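Local atomic coordinates of ureidoglycolate hydrolase (Arabidopsis thaliana, PDB entry 4PXE), a protein that hydrolyses (S)-ureidoglycolate to glyoxylate, ammonium and carbon dioxide with two manganese ions per subunit, the step that completes plant purine breakdown without releasing urea. Residues 18-21 with 22-25; 52-55 with 56-60; 170-173 with 174-178; 314-317 with 318-321; 382-386 with 387-391. All coordinates share one frame; numbering follows the deposited sequence. Where two conformers were deposited one is given.

Contact 1: 18-21 with 22-25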
loop_
_atom_site.group_PDB
_atom_site.type_symbol
_atom_site.label_atom_id
_atom_site.label_comp_id
_atom_site.label_asym_id
_atom_site.label_seq_id
_atom_site.Cartn_x
_atom_site.Cartn_y
_atom_site.Cartn_z
ATOM N N PRO A 18 -9.724 -9.901 -37.908
ATOM C CA PRO A 18 -8.483 -10.395 -37.294
ATOM C C PRO A 18 -7.422 -9.306 -37.172
ATOM O O PRO A 18 -6.615 -9.337 -36.239
ATOM C CB PRO A 18 -7.997 -11.465 -38.278
ATOM C CG PRO A 18 -9.202 -11.848 -39.054
ATOM C CD PRO A 18 -10.066 -10.643 -39.135
ATOM N N GLY A 19 -7.416 -8.364 -38.108
ATOM C CA GLY A 19 -6.445 -7.281 -38.070
ATOM C C GLY A 19 -6.670 -6.367 -36.876
ATOM O O GLY A 19 -5.720 -5.966 -36.180
ATOM N N LEU A 20 -7.932 -6.045 -36.622
ATOM C CA LEU A 20 -8.277 -5.259 -35.442
ATOM C C LEU A 20 -7.894 -5.998 -34.149
ATOM O O LEU A 20 -7.348 -5.403 -33.218
ATOM C CB LEU A 20 -9.768 -4.904 -35.458
ATOM C CG LEU A 20 -10.310 -4.084 -34.282
ATOM C CD1 LEU A 20 -9.513 -2.788 -34.114
ATOM C CD2 LEU A 20 -11.786 -3.785 -34.514
ATOM N N GLN A 21 -8.153 -7.302 -34.098
ATOM C CA GLN A 21 -7.730 -8.095 -32.950
ATOM C C GLN A 21 -6.224 -8.034 -32.742
ATOM O O GLN A 21 -5.751 -7.916 -31.611
ATOM C CB GLN A 21 -8.166 -9.559 -33.076
ATOM C CG GLN A 21 -7.728 -10.388 -31.887
ATOM C CD GLN A 21 -8.420 -9.940 -30.637
ATOM O OE1 GLN A 21 -9.612 -9.631 -30.668
ATOM N NE2 GLN A 21 -7.688 -9.879 -29.534
ATOM N N ASN A 22 -5.472 -8.130 -33.835
ATOM C CA ASN A 22 -4.022 -8.058 -33.749
ATOM C C ASN A 22 -3.567 -6.720 -33.167
ATOM O O ASN A 22 -2.617 -6.675 -32.387
ATOM C CB ASN A 22 -3.379 -8.312 -35.116
ATOM C CG ASN A 22 -3.575 -9.740 -35.598
ATOM O OD1 ASN A 22 -3.938 -10.628 -34.823
ATOM N ND2 ASN A 22 -3.326 -9.967 -36.883
ATOM N N GLN A 23 -4.255 -5.636 -33.533
ATOM C CA GLN A 23 -3.930 -4.318 -32.980
ATOM C C GLN A 23 -4.239 -4.232 -31.484
ATOM O O GLN A 23 -3.468 -3.652 -30.715
ATOM C CB GLN A 23 -4.649 -3.220 -33.754
ATOM C CG GLN A 23 -4.135 -3.099 -35.184
ATOM C CD GLN A 23 -4.913 -2.103 -36.021
ATOM O OE1 GLN A 23 -6.065 -1.776 -35.722
ATOM N NE2 GLN A 23 -4.288 -1.618 -37.081
ATOM N N ILE A 24 -5.354 -4.832 -31.072
ATOM C CA ILE A 24 -5.710 -4.907 -29.658
ATOM C C ILE A 24 -4.602 -5.621 -28.890
ATOM O O ILE A 24 -4.161 -5.165 -27.840
ATOM C CB ILE A 24 -7.070 -5.634 -29.458
ATOM C CG1 ILE A 24 -8.225 -4.760 -29.959
ATOM C CG2 ILE A 24 -7.287 -6.020 -27.998
ATOM C CD1 ILE A 24 -8.774 -3.812 -28.914
ATOM N N ASP A 25 -4.127 -6.730 -29.442
ATOM C CA ASP A 25 -3.078 -7.505 -28.787
ATOM C C ASP A 25 -1.755 -6.744 -28.757
ATOM O O ASP A 25 -1.079 -6.724 -27.729
ATOM C CB ASP A 25 -2.899 -8.855 -29.490
ATOM C CG ASP A 25 -4.111 -9.748 -29.348
ATOM O OD1 ASP A 25 -4.898 -9.537 -28.404
ATOM O OD2 ASP A 25 -4.266 -10.661 -30.185
#

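Contact 2: 52-55 with 56-60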
loop_
_atom_site.group_PDB
_atom_site.type_symbol
_atom_site.label_atom_id
_atom_site.label_comp_id
_atom_site.label_asym_id
_atom_site.label_seq_id
_atom_site.Cartn_x
_atom_site.Cartn_y
_atom_site.Cartn_z
ATOM N N ARG A 52 2.039 6.749 -29.294
ATOM C CA ARG A 52 2.785 6.718 -30.546
ATOM C C ARG A 52 2.208 5.677 -31.502
ATOM O O ARG A 52 2.092 5.927 -32.700
ATOM C CB ARG A 52 4.271 6.471 -30.275
ATOM C CG ARG A 52 4.934 7.613 -29.502
ATOM C CD ARG A 52 6.340 7.257 -29.049
ATOM N NE ARG A 52 7.203 6.855 -30.154
ATOM C CZ ARG A 52 7.948 7.696 -30.867
ATOM N NH1 ARG A 52 7.933 8.993 -30.593
ATOM N NH2 ARG A 52 8.707 7.240 -31.856
ATOM N N TYR A 53 1.828 4.522 -30.958
ATOM C CA TYR A 53 1.238 3.451 -31.752
ATOM C C TYR A 53 -0.056 3.938 -32.400
ATOM O O TYR A 53 -0.269 3.750 -33.596
ATOM C CB TYR A 53 0.982 2.233 -30.855
ATOM C CG TYR A 53 0.432 1.015 -31.563
ATOM C CD1 TYR A 53 -0.933 0.873 -31.773
ATOM C CD2 TYR A 53 1.270 -0.003 -31.998
ATOM C CE1 TYR A 53 -1.449 -0.251 -32.409
ATOM C CE2 TYR A 53 0.763 -1.129 -32.636
ATOM C CZ TYR A 53 -0.600 -1.240 -32.835
ATOM O OH TYR A 53 -1.112 -2.353 -33.465
ATOM N N VAL A 54 -0.903 4.596 -31.615
ATOM C CA VAL A 54 -2.164 5.123 -32.124
ATOM C C VAL A 54 -1.971 6.250 -33.152
ATOM O O VAL A 54 -2.624 6.268 -34.197
ATOM C CB VAL A 54 -3.088 5.594 -30.968
ATOM C CG1 VAL A 54 -4.299 6.317 -31.520
ATOM C CG2 VAL A 54 -3.529 4.398 -30.127
ATOM N N LYS A 55 -1.071 7.183 -32.861
ATOM C CA LYS A 55 -0.791 8.265 -33.803
ATOM C C LYS A 55 -0.286 7.727 -35.148
ATOM O O LYS A 55 -0.641 8.257 -36.201
ATOM C CB LYS A 55 0.185 9.281 -33.194
ATOM C CG LYS A 55 -0.503 10.239 -32.218
ATOM C CD LYS A 55 0.446 11.286 -31.633
ATOM C CE LYS A 55 1.350 10.696 -30.562
ATOM N NZ LYS A 55 2.323 11.719 -30.030
ATOM N N ASN A 56 0.519 6.665 -35.105
ATOM C CA ASN A 56 0.989 6.008 -36.323
ATOM C C ASN A 56 -0.176 5.451 -37.139
ATOM O O ASN A 56 -0.256 5.656 -38.355
ATOM C CB ASN A 56 2.015 4.922 -35.987
ATOM C CG ASN A 56 2.541 4.214 -37.216
ATOM O OD1 ASN A 56 2.269 3.035 -37.428
ATOM N ND2 ASN A 56 3.301 4.935 -38.035
ATOM N N LEU A 57 -1.104 4.777 -36.465
ATOM C CA LEU A 57 -2.293 4.276 -37.151
ATOM C C LEU A 57 -3.162 5.392 -37.734
ATOM O O LEU A 57 -3.703 5.255 -38.828
ATOM C CB LEU A 57 -3.128 3.398 -36.214
ATOM C CG LEU A 57 -2.500 2.075 -35.781
ATOM C CD1 LEU A 57 -3.480 1.293 -34.931
ATOM C CD2 LEU A 57 -2.087 1.268 -37.001
ATOM N N MET A 58 -3.301 6.498 -37.007
ATOM C CA MET A 58 -4.073 7.628 -37.505
ATOM C C MET A 58 -3.449 8.195 -38.777
ATOM O O MET A 58 -4.147 8.497 -39.741
ATOM C CB MET A 58 -4.170 8.731 -36.452
ATOM C CG MET A 58 -5.088 8.417 -35.283
ATOM S SD MET A 58 -5.178 9.867 -34.210
ATOM C CE MET A 58 -6.437 9.349 -33.021
ATOM N N ALA A 59 -2.125 8.315 -38.770
ATOM C CA ALA A 59 -1.412 8.833 -39.936
ATOM C C ALA A 59 -1.546 7.872 -41.111
ATOM O O ALA A 59 -1.742 8.305 -42.252
ATOM C CB ALA A 59 0.049 9.074 -39.596
ATOM N N LEU A 60 -1.454 6.570 -40.838
ATOM C CA LEU A 60 -1.600 5.567 -41.896
ATOM C C LEU A 60 -2.990 5.614 -42.519
ATOM O O LEU A 60 -3.153 5.302 -43.691
ATOM C CB LEU A 60 -1.309 4.164 -41.369
ATOM C CG LEU A 60 0.153 3.842 -41.056
ATOM C CD1 LEU A 60 0.267 2.522 -40.292
ATOM C CD2 LEU A 60 0.991 3.808 -42.331
HETATM O O HOH W 1 1.165 1.616 -35.096
#

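Contact 3: 170-173 with 174-178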
loop_
_atom_site.group_PDB
_atom_site.type_symbol
_atom_site.label_atom_id
_atom_site.label_comp_id
_atom_site.label_asym_id
_atom_site.label_seq_id
_atom_site.Cartn_x
_atom_site.Cartn_y
_atom_site.Cartn_z
ATOM N N GLN A 170 2.984 9.856 -5.643
ATOM C CA GLN A 170 4.415 9.953 -5.362
ATOM C C GLN A 170 4.850 11.415 -5.332
ATOM O O GLN A 170 6.037 11.724 -5.453
ATOM C CB GLN A 170 5.238 9.167 -6.390
ATOM C CG GLN A 170 5.106 7.645 -6.279
ATOM C CD GLN A 170 3.752 7.126 -6.745
ATOM O OE1 GLN A 170 3.339 7.368 -7.881
ATOM N NE2 GLN A 170 3.051 6.417 -5.862
ATOM N N ASN A 171 3.869 12.300 -5.180
ATOM C CA ASN A 171 4.093 13.743 -5.126
ATOM C C ASN A 171 4.658 14.361 -6.409
ATOM O O ASN A 171 5.246 15.438 -6.379
ATOM C CB ASN A 171 4.951 14.124 -3.907
ATOM C CG ASN A 171 4.206 13.951 -2.596
ATOM O OD1 ASN A 171 2.989 14.149 -2.526
ATOM N ND2 ASN A 171 4.933 13.579 -1.544
ATOM N N VAL A 172 4.467 13.689 -7.541
ATOM C CA VAL A 172 4.829 14.283 -8.824
ATOM C C VAL A 172 3.669 15.147 -9.310
ATOM O O VAL A 172 2.524 14.693 -9.348
ATOM C CB VAL A 172 5.152 13.204 -9.877
ATOM C CG1 VAL A 172 5.538 13.851 -11.204
ATOM C CG2 VAL A 172 6.261 12.282 -9.370
ATOM N N SER A 173 3.947 16.399 -9.669
ATOM C CA SER A 173 2.883 17.308 -10.064
ATOM C C SER A 173 2.344 16.925 -11.436
ATOM O O SER A 173 3.023 16.238 -12.205
ATOM C CB SER A 173 3.359 18.766 -10.076
ATOM O OG SER A 173 4.257 19.008 -11.147
ATOM N N PHE A 174 1.126 17.364 -11.728
ATOM C CA PHE A 174 0.550 17.171 -13.054
ATOM C C PHE A 174 1.457 17.784 -14.108
ATOM O O PHE A 174 1.716 17.174 -15.143
ATOM C CB PHE A 174 -0.847 17.778 -13.144
ATOM C CG PHE A 174 -1.425 17.749 -14.532
ATOM C CD1 PHE A 174 -1.977 16.581 -15.040
ATOM C CD2 PHE A 174 -1.394 18.878 -15.338
ATOM C CE1 PHE A 174 -2.498 16.542 -16.314
ATOM C CE2 PHE A 174 -1.913 18.848 -16.617
ATOM C CZ PHE A 174 -2.470 17.677 -17.106
ATOM N N ILE A 175 1.955 18.987 -13.831
ATOM C CA ILE A 175 2.814 19.683 -14.779
ATOM C C ILE A 175 4.098 18.907 -15.073
ATOM O O ILE A 175 4.488 18.765 -16.232
ATOM C CB ILE A 175 3.155 21.103 -14.288
ATOM C CG1 ILE A 175 1.890 21.953 -14.226
ATOM C CG2 ILE A 175 4.180 21.758 -15.199
ATOM C CD1 ILE A 175 1.041 21.863 -15.464
ATOM N N GLU A 176 4.747 18.397 -14.029
ATOM C CA GLU A 176 5.971 17.625 -14.208
ATOM C C GLU A 176 5.700 16.340 -14.985
ATOM O O GLU A 176 6.451 15.984 -15.891
ATOM C CB GLU A 176 6.627 17.297 -12.865
ATOM C CG GLU A 176 7.869 16.432 -13.003
ATOM C CD GLU A 176 8.496 16.074 -11.666
ATOM O OE1 GLU A 176 8.227 16.781 -10.669
ATOM O OE2 GLU A 176 9.260 15.084 -11.612
ATOM N N ALA A 177 4.626 15.644 -14.625
ATOM C CA ALA A 177 4.255 14.415 -15.322
ATOM C C ALA A 177 3.980 14.682 -16.803
ATOM O O ALA A 177 4.487 13.974 -17.670
ATOM C CB ALA A 177 3.040 13.778 -14.659
ATOM N N ALA A 178 3.179 15.703 -17.086
ATOM C CA ALA A 178 2.881 16.082 -18.466
ATOM C C ALA A 178 4.159 16.424 -19.228
ATOM O O ALA A 178 4.341 16.008 -20.373
ATOM C CB ALA A 178 1.907 17.245 -18.505
#

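Contact 4: 314-317 with 318-321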
loop_
_atom_site.group_PDB
_atom_site.type_symbol
_atom_site.label_atom_id
_atom_site.label_comp_id
_atom_site.label_asym_id
_atom_site.label_seq_id
_atom_site.Cartn_x
_atom_site.Cartn_y
_atom_site.Cartn_z
ATOM N N ARG A 314 -28.016 8.796 -5.187
ATOM C CA ARG A 314 -26.551 8.818 -5.094
ATOM C C ARG A 314 -26.100 9.812 -4.021
ATOM O O ARG A 314 -25.288 9.483 -3.153
ATOM C CB ARG A 314 -25.963 9.203 -6.455
ATOM C CG ARG A 314 -24.484 8.874 -6.680
ATOM C CD ARG A 314 -23.536 9.998 -6.299
ATOM N NE ARG A 314 -24.002 11.341 -6.639
ATOM C CZ ARG A 314 -23.729 11.984 -7.771
ATOM N NH1 ARG A 314 -23.014 11.409 -8.733
ATOM N NH2 ARG A 314 -24.191 13.216 -7.954
ATOM N N ASN A 315 -26.632 11.027 -4.083
ATOM C CA ASN A 315 -26.273 12.075 -3.134
ATOM C C ASN A 315 -26.616 11.722 -1.695
ATOM O O ASN A 315 -25.861 12.067 -0.788
ATOM C CB ASN A 315 -26.910 13.413 -3.539
ATOM C CG ASN A 315 -26.317 13.974 -4.816
ATOM O OD1 ASN A 315 -25.281 13.499 -5.293
ATOM N ND2 ASN A 315 -26.960 15.000 -5.377
ATOM N N THR A 316 -27.736 11.032 -1.485
ATOM C CA THR A 316 -28.113 10.557 -0.155
ATOM C C THR A 316 -27.050 9.605 0.391
ATOM O O THR A 316 -26.704 9.664 1.568
ATOM C CB THR A 316 -29.500 9.883 -0.153
ATOM O OG1 THR A 316 -30.504 10.869 -0.434
ATOM C CG2 THR A 316 -29.803 9.231 1.190
ATOM N N VAL A 317 -26.504 8.757 -0.472
ATOM C CA VAL A 317 -25.438 7.851 -0.047
ATOM C C VAL A 317 -24.214 8.647 0.397
ATOM O O VAL A 317 -23.630 8.351 1.452
ATOM C CB VAL A 317 -25.051 6.847 -1.156
ATOM C CG1 VAL A 317 -23.841 6.032 -0.728
ATOM C CG2 VAL A 317 -26.209 5.911 -1.459
ATOM N N ILE A 318 -23.827 9.652 -0.384
ATOM C CA ILE A 318 -22.689 10.504 -0.032
ATOM C C ILE A 318 -22.896 11.206 1.316
ATOM O O ILE A 318 -21.996 11.228 2.153
ATOM C CB ILE A 318 -22.407 11.551 -1.119
ATOM C CG1 ILE A 318 -22.005 10.875 -2.431
ATOM C CG2 ILE A 318 -21.321 12.530 -0.670
ATOM C CD1 ILE A 318 -21.904 11.849 -3.583
ATOM N N LYS A 319 -24.076 11.777 1.529
ATOM C CA LYS A 319 -24.370 12.433 2.808
ATOM C C LYS A 319 -24.244 11.463 3.981
ATOM O O LYS A 319 -23.678 11.808 5.030
ATOM C CB LYS A 319 -25.769 13.056 2.789
ATOM C CG LYS A 319 -25.972 14.084 1.692
ATOM C CD LYS A 319 -27.232 14.908 1.925
ATOM C CE LYS A 319 -27.687 15.613 0.649
ATOM N NZ LYS A 319 -28.503 14.708 -0.214
ATOM N N LYS A 320 -24.767 10.249 3.818
ATOM C CA LYS A 320 -24.696 9.242 4.870
ATOM C C LYS A 320 -23.251 8.827 5.127
ATOM O O LYS A 320 -22.870 8.604 6.272
ATOM C CB LYS A 320 -25.529 8.006 4.534
ATOM C CG LYS A 320 -27.044 8.235 4.497
ATOM C CD LYS A 320 -27.734 6.952 4.089
ATOM C CE LYS A 320 -29.248 7.030 4.233
ATOM N NZ LYS A 320 -29.832 5.726 3.805
ATOM N N ILE A 321 -22.451 8.724 4.071
ATOM C CA ILE A 321 -21.043 8.374 4.252
ATOM C C ILE A 321 -20.317 9.451 5.070
ATOM O O ILE A 321 -19.525 9.130 5.964
ATOM C CB ILE A 321 -20.336 8.129 2.907
ATOM C CG1 ILE A 321 -20.875 6.843 2.270
ATOM C CG2 ILE A 321 -18.813 8.031 3.101
ATOM C CD1 ILE A 321 -20.486 6.665 0.817
#

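Contact 5: 382-386 with 387-391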
loop_
_atom_site.group_PDB
_atom_site.type_symbol
_atom_site.label_atom_id
_atom_site.label_comp_id
_atom_site.label_asym_id
_atom_site.label_seq_id
_atom_site.Cartn_x
_atom_site.Cartn_y
_atom_site.Cartn_z
ATOM N N PHE A 382 -18.897 13.777 -20.382
ATOM C CA PHE A 382 -18.499 15.185 -20.431
ATOM C C PHE A 382 -18.596 15.802 -21.823
ATOM O O PHE A 382 -18.898 16.999 -21.965
ATOM C CB PHE A 382 -17.128 15.361 -19.785
ATOM C CG PHE A 382 -17.136 14.961 -18.347
ATOM C CD1 PHE A 382 -17.633 15.831 -17.388
ATOM C CD2 PHE A 382 -16.765 13.683 -17.960
ATOM C CE1 PHE A 382 -17.709 15.453 -16.066
ATOM C CE2 PHE A 382 -16.844 13.295 -16.640
ATOM C CZ PHE A 382 -17.313 14.177 -15.690
ATOM N N MET A 383 -18.380 14.989 -22.855
ATOM C CA MET A 383 -18.597 15.446 -24.226
ATOM C C MET A 383 -20.042 15.884 -24.436
ATOM O O MET A 383 -20.310 16.761 -25.258
ATOM C CB MET A 383 -18.202 14.358 -25.240
ATOM C CG MET A 383 -16.704 14.083 -25.304
ATOM S SD MET A 383 -15.696 15.554 -25.640
ATOM C CE MET A 383 -16.067 15.821 -27.374
ATOM N N ALA A 384 -20.962 15.281 -23.689
ATOM C CA ALA A 384 -22.384 15.632 -23.743
ATOM C C ALA A 384 -22.643 17.093 -23.375
ATOM O O ALA A 384 -23.687 17.655 -23.720
ATOM C CB ALA A 384 -23.199 14.714 -22.843
ATOM N N ARG A 385 -21.699 17.704 -22.665
ATOM C CA ARG A 385 -21.827 19.111 -22.300
ATOM C C ARG A 385 -21.474 20.048 -23.460
ATOM O O ARG A 385 -21.802 21.240 -23.426
ATOM C CB ARG A 385 -20.946 19.412 -21.083
ATOM C CG ARG A 385 -21.277 18.563 -19.882
ATOM C CD ARG A 385 -20.420 18.946 -18.696
ATOM N NE ARG A 385 -20.730 18.118 -17.543
ATOM C CZ ARG A 385 -20.296 18.375 -16.313
ATOM N NH1 ARG A 385 -19.531 19.438 -16.096
ATOM N NH2 ARG A 385 -20.632 17.579 -15.311
ATOM N N ILE A 386 -20.816 19.499 -24.481
ATOM C CA ILE A 386 -20.261 20.249 -25.608
ATOM C C ILE A 386 -21.068 20.004 -26.880
ATOM O O ILE A 386 -21.203 20.886 -27.733
ATOM C CB ILE A 386 -18.791 19.816 -25.884
ATOM C CG1 ILE A 386 -17.882 20.257 -24.747
ATOM C CG2 ILE A 386 -18.273 20.396 -27.201
ATOM C CD1 ILE A 386 -17.956 21.753 -24.482
ATOM N N SER A 387 -21.606 18.798 -27.012
ATOM C CA SER A 387 -22.334 18.449 -28.223
ATOM C C SER A 387 -23.284 17.280 -27.981
ATOM O O SER A 387 -23.166 16.571 -26.976
ATOM C CB SER A 387 -21.357 18.123 -29.354
ATOM O OG SER A 387 -20.764 16.860 -29.162
ATOM N N PRO A 388 -24.252 17.094 -28.888
ATOM C CA PRO A 388 -25.100 15.902 -28.852
ATOM C C PRO A 388 -24.233 14.649 -28.759
ATOM O O PRO A 388 -23.239 14.542 -29.478
ATOM C CB PRO A 388 -25.821 15.965 -30.196
ATOM C CG PRO A 388 -25.970 17.445 -30.440
ATOM C CD PRO A 388 -24.696 18.056 -29.922
ATOM N N MET A 389 -24.603 13.729 -27.878
ATOM C CA MET A 389 -23.773 12.563 -27.605
ATOM C C MET A 389 -24.556 11.269 -27.766
ATOM O O MET A 389 -25.767 11.225 -27.552
ATOM C CB MET A 389 -23.222 12.683 -26.173
ATOM C CG MET A 389 -22.482 11.452 -25.615
ATOM S SD MET A 389 -23.564 10.165 -24.944
ATOM C CE MET A 389 -24.183 10.937 -23.444
ATOM N N GLY A 390 -23.851 10.200 -28.118
ATOM C CA GLY A 390 -24.417 8.869 -28.018
ATOM C C GLY A 390 -23.307 7.861 -27.837
ATOM O O GLY A 390 -22.137 8.174 -28.090
ATOM N N MET A 391 -23.671 6.655 -27.415
ATOM C CA MET A 391 -22.705 5.564 -27.299
ATOM C C MET A 391 -23.252 4.299 -27.931
ATOM O O MET A 391 -24.442 4.004 -27.828
ATOM C CB MET A 391 -22.352 5.260 -25.836
ATOM C CG MET A 391 -21.754 6.417 -25.057
ATOM S SD MET A 391 -21.113 5.847 -23.458
ATOM C CE MET A 391 -19.735 4.849 -24.033
#

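Contact 1: 18-21 with 22-25
One turn of the alpha helix 17-28 brings Gln21 and Asp25 together as an i to i+4 pair on the helix surface. Gln21 NE2 donates to Asp25 OD1 at 3.0 Å, but the N-H...O angle is only 134°, so the bond is a weak one. The amide and carboxylate planes stand 55° apart. What lets the amide reach is the bend in the glutamine chain: CG lies opposite the backbone N, beside the carbonyl carbon, and the turn at chi2 of 66° swings NE2 along the helix. Asp25 OD1 also takes a salt bridge from Lys101, its stronger partner, so one oxygen serves both groups. Exchanging the aspartate for an alanine would probably leave the Lys101 ammonium without its countercharge and the Gln21 amide freer to turn. Beneath the side chains runs the regular i to i+4 backbone bonding, from Asn22 N to Pro18 O at 2.9 Å through to Asp25 N to Gln21 O at 3.0 Å. On another side of the helix, Leu20 CD1 lies 3.9 Å from Gln23 OE1, the two side chains crossing nearly at right angles. Leu20 packs on Met413 and Val417 of helix 410-429, Ile24 on Val105 and Val106 of helix 105-120, and Gln23 on Tyr53 and Leu57 of helix 45-60, so three helices border this one.

Contact 2: 52-55 with 56-60
Tyr53 and Leu57, one turn apart on helix 45-60, meet through the ring carbon CE1 and the methyl CD1, 3.6 Å apart. Leu57 CD1 is 4.1 Å from the neighbouring ring atom Tyr53 CD1, so the methyl meets the CD1-CE1 bond of the ring obliquely. The tyrosine has CG trans to its own nitrogen (chi1 -177°), a torsion that lays the ring beside the carbonyl carbon and toward the following turn. Leu57 takes the other common setting, with chi1 -67° and chi2 -177°, and thereby directs CD1 back to the ring. A water sits 3.5 Å above one ring face, displaced toward the rim. It donates to Tyr53 O at 3.0 Å and to Asn56 OD1 at 2.9 Å, tying the asparagine side chain to the preceding turn; Tyr53 O also receives Leu57 N at 3.2 Å. On the buried side, Val54 CG1 and Met58 CE touch at 4.0 Å. The methionine is fully extended beyond CG, and its methyl is what makes the contact. At the polar ends, Tyr53 OH bonds to Glu26 of helix 17-28, and Lys55 NZ forms a salt bridge with Glu67 on strand 64-67. Val54 faces Val108 and Met58 faces Ile112, both of helix 105-120, while Met58 also rests on Val65 and Ile73 of strands 64-67 and 73-77.

Contact 3: 170-173 with 174-178
Ser173 holds the start of helix 174-180 with two bonds: its OG accepts from Glu176 N at 3.0 Å (N-H...O 162°), and its carbonyl O accepts from Ala177 N, also at 3.0 Å and straighter still, at 168°. The first is an N-cap bond, the second the opening i to i+4 bond of the helix. A chi1 of 71° sets OG between the backbone N and the carbonyl carbon, turned to the N-H of Glu176 in the first turn. Glu176 does not reciprocate as a capping box would require, since its OE1 stays 4.4 Å from Ser173 N. Its extended side chain instead crosses Val172 at about a right angle, with Glu176 CD 3.7 Å from Val172 CG1. The same methyl is 4.3 Å from Ala177 CB, so Val172 and Ala177 occupy the positions of a hydrophobic staple, loosely closed. Before the helix, Asp168 OD2 receives the backbone N-H of both Gln170 and Val172. Phe174 leans on Leu162 of helix 156-164, and Ala177 packs against Tyr43 and Arg141. A valine in place of Ser173 would remove the capping acceptor and would probably leave Glu176 N without its mate and the helix start less firmly fixed. Chemically, the cap supplies the acceptor that no preceding turn offers, and the acidic Glu176 near this N-terminus is probably favoured by the helix dipole.

Contact 4: 314-317 with 318-321
Asn315 OD1, 4.1 Å from the Ile318 methyl CD1, is gripped by three donors: Arg314 NE at 2.8 Å, Arg314 NH2 at 2.9 Å, and Gln344 NE2 from strand 335-344. The arginine approaches side-on, giving two nitrogens to one oxygen. That oxygen lies only 6° out of the guanidinium plane as judged from NE, while both nitrogens reach it from the same face of the amide, tilted from its plane. Such a pincer fixes the rotation of the guanidinium, whose NH1 goes on to Asp345 O. The arginine chain is bent at chi2 (-91°) and chi3, a fold that turns it back beside Ile318. Arg314 CD and NE are each 3.7 Å from Ile318 CD1, and the two side chains run alongside one another in the same direction. Further along, Val317 CG1 meets Ile321 CD1 at 3.7 Å, and Thr316 CG2 meets Lys320 CE at 3.8 Å. The lysine NZ ends at Glu273, with which it forms a salt bridge. Four i to i+4 backbone bonds, among them Lys319 N to Asn315 O at 2.9 Å, underlie the whole stretch. Ile318 and Ile321 face Ala232 and Leu234 of strand 222-239 and Ile341 and Phe339 of strand 335-344. The arrangement is a helix laid on antiparallel strands, in the region that takes part in dimerization of this M20-family enzyme.

Contact 5: 382-386 with 387-391
Met389 curls round the methyl of Ala384 as its side chain is followed outward. CB meets Ala384 CB at 3.9 Å and is as far from Ala384 CA. CG departs trans to the backbone N, and the next two torsions, -82° and -71°, fold the chain back on itself. The sulfur SD stands further off, 5.0 Å from Ala384 CB. The terminal CE then returns to 3.9 Å from that same Ala384 CB, so the two ends of the methionine, not its middle, clasp the alanine. Beyond this pair, Met389 packs on Ile228 of strand 222-239.

The clasp spans the turn that leads from helix 379-383 into strand 389-394, a strand running parallel to 201-209 and antiparallel to 222-239; the backbone of Gly390 bonds to Phe204 and Glu206. The turn itself is knit by Met383 O, a carbonyl with two donors: Ile386 N at 2.9 Å and Ser387 N at 3.0 Å, the latter approaching almost along the C=O axis. A CA-H...O contact lies beside it, from Ala384 CA to Ser387 O at 3.5 Å, with an angle of 147° at the hydrogen. Ser387 OG makes a weak bond to Pro388 O. The serine side chain also touches Phe204 of strand 201-209, as does that of Met383. Within the turn, Arg385 O accepts from Lys198 NZ, and the backbone of Ile386 bonds to that of Gly199.

How the contacts relate
From the N terminus the five contacts follow in series; each lies within one continuous stretch of chain, and none nests in or crosses another. Contacts 1 and 2 sit on successive helices and are the one pair that touch: Gln23 CA lies 3.5 Å from Tyr53 OH, and Gln23 NE2 is 3.6 Å from Leu57 CD2. Both helices also pack on helix 105-120. Contact 3 opens the helix 174-180 after a loop. Contact 4 lies on the opposite side of the chain's centre from contacts 1 and 2, on a helix of the dimerization region. Contact 5 closes the turn into strand 389-394, with its nearest atoms about 9 Å from contact 4.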